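Local coordinates for TrwG component of type IV secretion system (Bartonella birtlesii, PDB 4JF8), which is a VirB8-family component of a type IV secretion system, here its NTF2-like domain, and probably takes part in assembling the secretion machinery, at residues L49-L54 with A72-A77; N55-D60 with Y169-E174. All coordinates share one frame; numbering follows the deposited sequence.

How the interactions relate
Both interactions use helix 42-57, and their segments alternate along the chain. Interaction 1 joins the middle of that helix to the end of helix 64-73 and the turn that follows. It is a buried contact, made by apolar packing and one hydroxyl-to-hydroxyl hydrogen bond. Interaction 2 joins the last turn of the same helix to strand 164-173, one of the two outer strands of the sheet within this chain. It is only partly buried, and charged groups and waters carry much of it. The centres of interaction 1 and interaction 2 lie about 11 Å apart. The two contacts meet where the rings of Y52 and Y169 pack edge-to-face, with Y52 CE2 3.5 Å from Y169 CD1.

Interaction 1 of 2, residues L49-L54 with A72-A77; sequences LNQYVL and ALLSTA
The ring of Y52 leaves helix 42-57 with CG anti to the backbone N (chi1 -167°), and this carries it toward L74 and S75. On the other side, S75 holds OG beside its own backbone N (chi1 -60°), where the phenol can reach it. Y52 OH donates a hydrogen bond of 2.7 Å to S75 OG, which lies in the plane of the tyrosine ring. L74 packs nearer the base of the ring. Its CB sits at the ring edge, with L74 CB 3.8 Å from Y52 CD1, and the two side chains slide past each other in opposite directions. The L74 and Q51 side chains cross at about a right angle, and L74 CD1 lies 3.5 Å from Q51 OE1, the amide oxygen.

L74 is the first residue past helix 64-73 to leave helical geometry, so the contact sets the end of one helix against the flank of another. S75 OG also bonds to T71 O, and R56 NH1 bonds to Y52 OH. The two hydroxyls therefore form part of a polar chain beside the L74 packing, in a buried contact. This chain satisfies both buried oxygens and fixes the direction in which the phenol points.

Interaction 2 of 2, residues N55-D60 with Y169-E174; sequences NRETYD and YRTDPE. With EDO (1,2-ethanediol), chain C.
R56 lays its side chain over one face of the Y169 ring, and E57 takes the phenol hydroxyl at the edge of that ring. From CB the R56 chain runs extended through CG, which is anti to the backbone N. CD is the first atom to meet the ring. R56 CD lies 4.0 Å from the centroid of the Y169 ring in a CH-pi contact, offset toward the rim. R56 NE comes next and is 3.5 Å from Y169 CE2. R56 CZ follows, with Y169 CD2 3.3 Å away and over the centre of the guanidinium face. The guanidinium and ring planes are 27° apart. At the tip the two nitrogens part. NH1 bonds to Y52 OH, and NH2 donates to a water that in turn donates to Y169 O.

E57 is bent at chi2 (-62°) and meets Y169 from the opposite direction. Y169 OH donates to E57 OE2 at 2.7 Å, on the anti side of the carboxylate and 17° out of its plane. Carboxylate and ring are nearly coplanar. E57 OE2 also touches T171 CG2 at 3.5 Å, while OE1 accepts from a second water, which is hydrogen-bonded to T171 OG1.

Y169 and T171 both point from strand 164-173 toward the end of helix 42-57, while R170 between them points away. In this NTF2-like domain the contact packs the helix against the sheet. A 1,2-ethanediol, probably from the crystallisation liquor, bonds to N55 O and R56 O.

The ring is thus flanked on one face by the R56 chain, with the guanidinium over its CD2 edge, and its hydroxyl is bound by a carboxylate. The nearby carboxylate and guanidinium would be expected to partly offset each other's charge, with two waters linking their outer atoms to the strand.

Interaction 1 of 2, residues L49-L54 with A72-A77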
# COMPACT_ATOMS: atom_id res chain seq x y z
N LEU A 49 3.79 3.29 -10.69
CA LEU A 49 4.71 4.42 -10.62
C LEU A 49 4.41 5.30 -9.43
O LEU A 49 5.33 5.78 -8.76
CB LEU A 49 4.64 5.23 -11.91
CG LEU A 49 5.22 4.49 -13.13
CD1 LEU A 49 4.70 5.10 -14.44
CD2 LEU A 49 6.75 4.41 -13.12
N ASN A 50 3.13 5.56 -9.19
CA ASN A 50 2.72 6.33 -8.03
C ASN A 50 3.13 5.64 -6.73
O ASN A 50 3.69 6.27 -5.82
CB ASN A 50 1.20 6.53 -8.09
CG ASN A 50 0.68 7.43 -7.00
OD1 ASN A 50 1.06 8.60 -6.92
ND2 ASN A 50 -0.24 6.91 -6.18
N GLN A 51 2.85 4.35 -6.63
CA GLN A 51 3.22 3.61 -5.43
C GLN A 51 4.73 3.71 -5.23
O GLN A 51 5.21 3.90 -4.11
CB GLN A 51 2.83 2.15 -5.58
CG GLN A 51 3.15 1.34 -4.34
CD GLN A 51 2.64 -0.09 -4.37
OE1 GLN A 51 3.41 -1.05 -4.25
NE2 GLN A 51 1.35 -0.25 -4.56
N TYR A 52 5.50 3.60 -6.31
CA TYR A 52 6.94 3.65 -6.19
C TYR A 52 7.44 4.99 -5.67
O TYR A 52 8.21 5.04 -4.71
CB TYR A 52 7.61 3.33 -7.54
CG TYR A 52 9.10 3.07 -7.38
CD1 TYR A 52 9.54 1.83 -6.92
CD2 TYR A 52 10.05 4.07 -7.61
CE1 TYR A 52 10.88 1.56 -6.73
CE2 TYR A 52 11.40 3.81 -7.41
CZ TYR A 52 11.80 2.56 -6.95
OH TYR A 52 13.17 2.32 -6.80
N VAL A 53 7.00 6.08 -6.28
CA VAL A 53 7.48 7.39 -5.89
C VAL A 53 7.05 7.70 -4.46
O VAL A 53 7.83 8.21 -3.66
CB VAL A 53 7.05 8.49 -6.89
CG1 VAL A 53 7.39 9.87 -6.34
CG2 VAL A 53 7.75 8.28 -8.23
N LEU A 54 5.80 7.40 -4.11
CA LEU A 54 5.34 7.69 -2.76
C LEU A 54 6.14 6.89 -1.75
O LEU A 54 6.52 7.41 -0.69
CB LEU A 54 3.85 7.39 -2.60
CG LEU A 54 2.90 8.37 -3.30
CD1 LEU A 54 1.46 7.91 -3.13
CD2 LEU A 54 3.08 9.78 -2.75
N ALA A 72 12.12 -1.52 -2.04
CA ALA A 72 13.06 -2.59 -2.36
C ALA A 72 12.43 -3.65 -3.25
O ALA A 72 13.02 -4.11 -4.23
CB ALA A 72 13.63 -3.22 -1.11
N LEU A 73 11.19 -4.04 -2.91
CA LEU A 73 10.51 -5.08 -3.68
C LEU A 73 10.32 -4.70 -5.14
O LEU A 73 10.43 -5.53 -6.04
CB LEU A 73 9.15 -5.36 -3.03
CG LEU A 73 8.32 -6.47 -3.65
CD1 LEU A 73 8.95 -7.84 -3.45
CD2 LEU A 73 6.90 -6.39 -3.11
N LEU A 74 10.04 -3.42 -5.37
CA LEU A 74 9.70 -2.93 -6.70
C LEU A 74 10.89 -2.46 -7.50
O LEU A 74 10.70 -1.92 -8.59
CB LEU A 74 8.65 -1.81 -6.57
CG LEU A 74 7.32 -2.16 -5.89
CD1 LEU A 74 6.42 -0.95 -5.98
CD2 LEU A 74 6.67 -3.38 -6.54
N SER A 75 12.10 -2.69 -7.00
CA SER A 75 13.34 -2.25 -7.66
C SER A 75 14.16 -3.44 -8.11
O SER A 75 14.27 -4.43 -7.40
CB SER A 75 14.19 -1.47 -6.66
OG SER A 75 13.53 -0.30 -6.17
N THR A 76 14.78 -3.34 -9.28
CA THR A 76 15.78 -4.33 -9.66
C THR A 76 16.92 -4.32 -8.66
O THR A 76 17.08 -3.37 -7.90
CB THR A 76 16.40 -4.05 -11.03
OG1 THR A 76 17.08 -2.78 -10.95
CG2 THR A 76 15.36 -4.08 -12.18
N ALA A 77 17.74 -5.36 -8.69
CA ALA A 77 18.88 -5.44 -7.79
C ALA A 77 19.77 -4.20 -7.86
O ALA A 77 20.19 -3.66 -6.84
CB ALA A 77 19.67 -6.71 -8.10

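Interaction 2 of 2, residues N55-D60 with Y169-E174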
# COMPACT_ATOMS: atom_id res chain seq x y z
N ASN A 55 6.39 5.62 -2.01
CA ASN A 55 7.08 4.80 -1.02
C ASN A 55 8.56 5.10 -0.93
O ASN A 55 9.14 4.99 0.15
CB ASN A 55 6.82 3.31 -1.24
CG ASN A 55 5.48 2.89 -0.71
OD1 ASN A 55 5.36 2.56 0.47
ND2 ASN A 55 4.48 2.87 -1.55
N ARG A 56 9.17 5.53 -2.03
CA ARG A 56 10.61 5.78 -2.04
C ARG A 56 10.96 7.15 -1.48
O ARG A 56 11.95 7.30 -0.77
CB ARG A 56 11.16 5.63 -3.46
CG ARG A 56 12.66 5.91 -3.52
CD ARG A 56 13.33 5.39 -4.74
NE ARG A 56 14.72 5.83 -4.84
CZ ARG A 56 15.66 5.27 -5.60
NH1 ARG A 56 15.41 4.16 -6.30
NH2 ARG A 56 16.88 5.79 -5.63
N GLU A 57 10.15 8.15 -1.82
CA GLU A 57 10.48 9.53 -1.47
C GLU A 57 9.92 9.97 -0.12
O GLU A 57 10.43 10.89 0.50
CB GLU A 57 10.00 10.49 -2.58
CG GLU A 57 10.65 10.27 -3.94
CD GLU A 57 12.15 10.48 -3.94
OE1 GLU A 57 12.67 11.27 -3.12
OE2 GLU A 57 12.82 9.85 -4.78
N THR A 58 8.86 9.33 0.35
CA THR A 58 8.32 9.65 1.67
C THR A 58 9.28 9.27 2.76
O THR A 58 9.88 8.19 2.69
CB THR A 58 7.00 8.89 1.92
OG1 THR A 58 5.99 9.36 1.02
CG2 THR A 58 6.51 9.04 3.36
N TYR A 59 9.47 10.15 3.74
CA TYR A 59 10.16 9.76 4.96
C TYR A 59 9.20 9.95 6.10
O TYR A 59 8.79 11.06 6.41
CB TYR A 59 11.46 10.57 5.24
CG TYR A 59 12.12 10.01 6.46
CD1 TYR A 59 12.95 8.91 6.39
CD2 TYR A 59 11.84 10.55 7.72
CE1 TYR A 59 13.50 8.36 7.52
CE2 TYR A 59 12.39 9.99 8.87
CZ TYR A 59 13.23 8.91 8.75
OH TYR A 59 13.78 8.31 9.88
N ASP A 60 8.84 8.85 6.76
CA ASP A 60 7.91 8.93 7.88
C ASP A 60 8.22 7.74 8.75
O ASP A 60 7.98 6.61 8.35
CB ASP A 60 6.46 8.91 7.37
CG ASP A 60 5.43 9.09 8.47
OD1 ASP A 60 5.75 8.93 9.66
OD2 ASP A 60 4.27 9.37 8.07
N TYR A 169 16.18 4.94 -11.88
CA TYR A 169 15.45 5.96 -11.14
C TYR A 169 16.40 7.08 -10.78
O TYR A 169 17.39 6.86 -10.11
CB TYR A 169 14.83 5.37 -9.88
CG TYR A 169 13.99 6.32 -9.10
CD1 TYR A 169 12.62 6.40 -9.33
CD2 TYR A 169 14.52 7.13 -8.10
CE1 TYR A 169 11.82 7.25 -8.60
CE2 TYR A 169 13.72 7.97 -7.37
CZ TYR A 169 12.37 8.03 -7.62
OH TYR A 169 11.53 8.86 -6.91
N ARG A 170 16.03 8.29 -11.18
CA ARG A 170 16.71 9.49 -10.71
C ARG A 170 15.69 10.56 -10.44
O ARG A 170 14.58 10.54 -10.99
CB ARG A 170 17.73 10.00 -11.74
CG ARG A 170 17.14 10.36 -13.08
CD ARG A 170 18.18 10.92 -14.06
NE ARG A 170 18.80 12.14 -13.55
CZ ARG A 170 20.11 12.33 -13.33
NH1 ARG A 170 21.03 11.43 -13.64
NH2 ARG A 170 20.48 13.49 -12.82
N THR A 171 16.06 11.52 -9.58
CA THR A 171 15.25 12.72 -9.34
C THR A 171 16.10 13.95 -9.61
O THR A 171 17.32 13.93 -9.45
CB THR A 171 14.70 12.76 -7.90
OG1 THR A 171 15.79 12.69 -6.99
CG2 THR A 171 13.76 11.62 -7.66
N ASP A 172 15.42 14.99 -10.09
CA ASP A 172 16.07 16.27 -10.41
C ASP A 172 15.10 17.40 -10.09
O ASP A 172 13.89 17.21 -10.11
CB ASP A 172 16.39 16.31 -11.90
CG ASP A 172 17.41 15.26 -12.31
OD1 ASP A 172 18.63 15.46 -12.11
OD2 ASP A 172 17.01 14.18 -12.82
N PRO A 173 15.62 18.62 -9.88
CA PRO A 173 14.73 19.77 -9.74
C PRO A 173 13.91 19.99 -11.01
O PRO A 173 14.41 19.86 -12.12
CB PRO A 173 15.70 20.94 -9.52
CG PRO A 173 16.91 20.30 -8.92
CD PRO A 173 17.03 18.99 -9.65
N GLU A 174 12.65 20.35 -10.81
CA GLU A 174 11.79 20.71 -11.93
C GLU A 174 12.17 22.08 -12.46
O GLU A 174 12.54 22.95 -11.71
CB GLU A 174 10.32 20.74 -11.48
CG GLU A 174 9.33 20.81 -12.64
CD GLU A 174 7.88 20.88 -12.20
OE1 GLU A 174 7.63 21.05 -11.00
OE2 GLU A 174 7.00 20.82 -13.08
C1 EDO C . 11.50 5.99 2.55
O1 EDO C . 12.51 6.70 1.82
C2 EDO C . 11.77 4.51 2.53
O2 EDO C . 11.52 4.07 1.23
O HOH W 1 17.90 4.85 -8.08
O HOH W 2 14.65 12.78 -4.45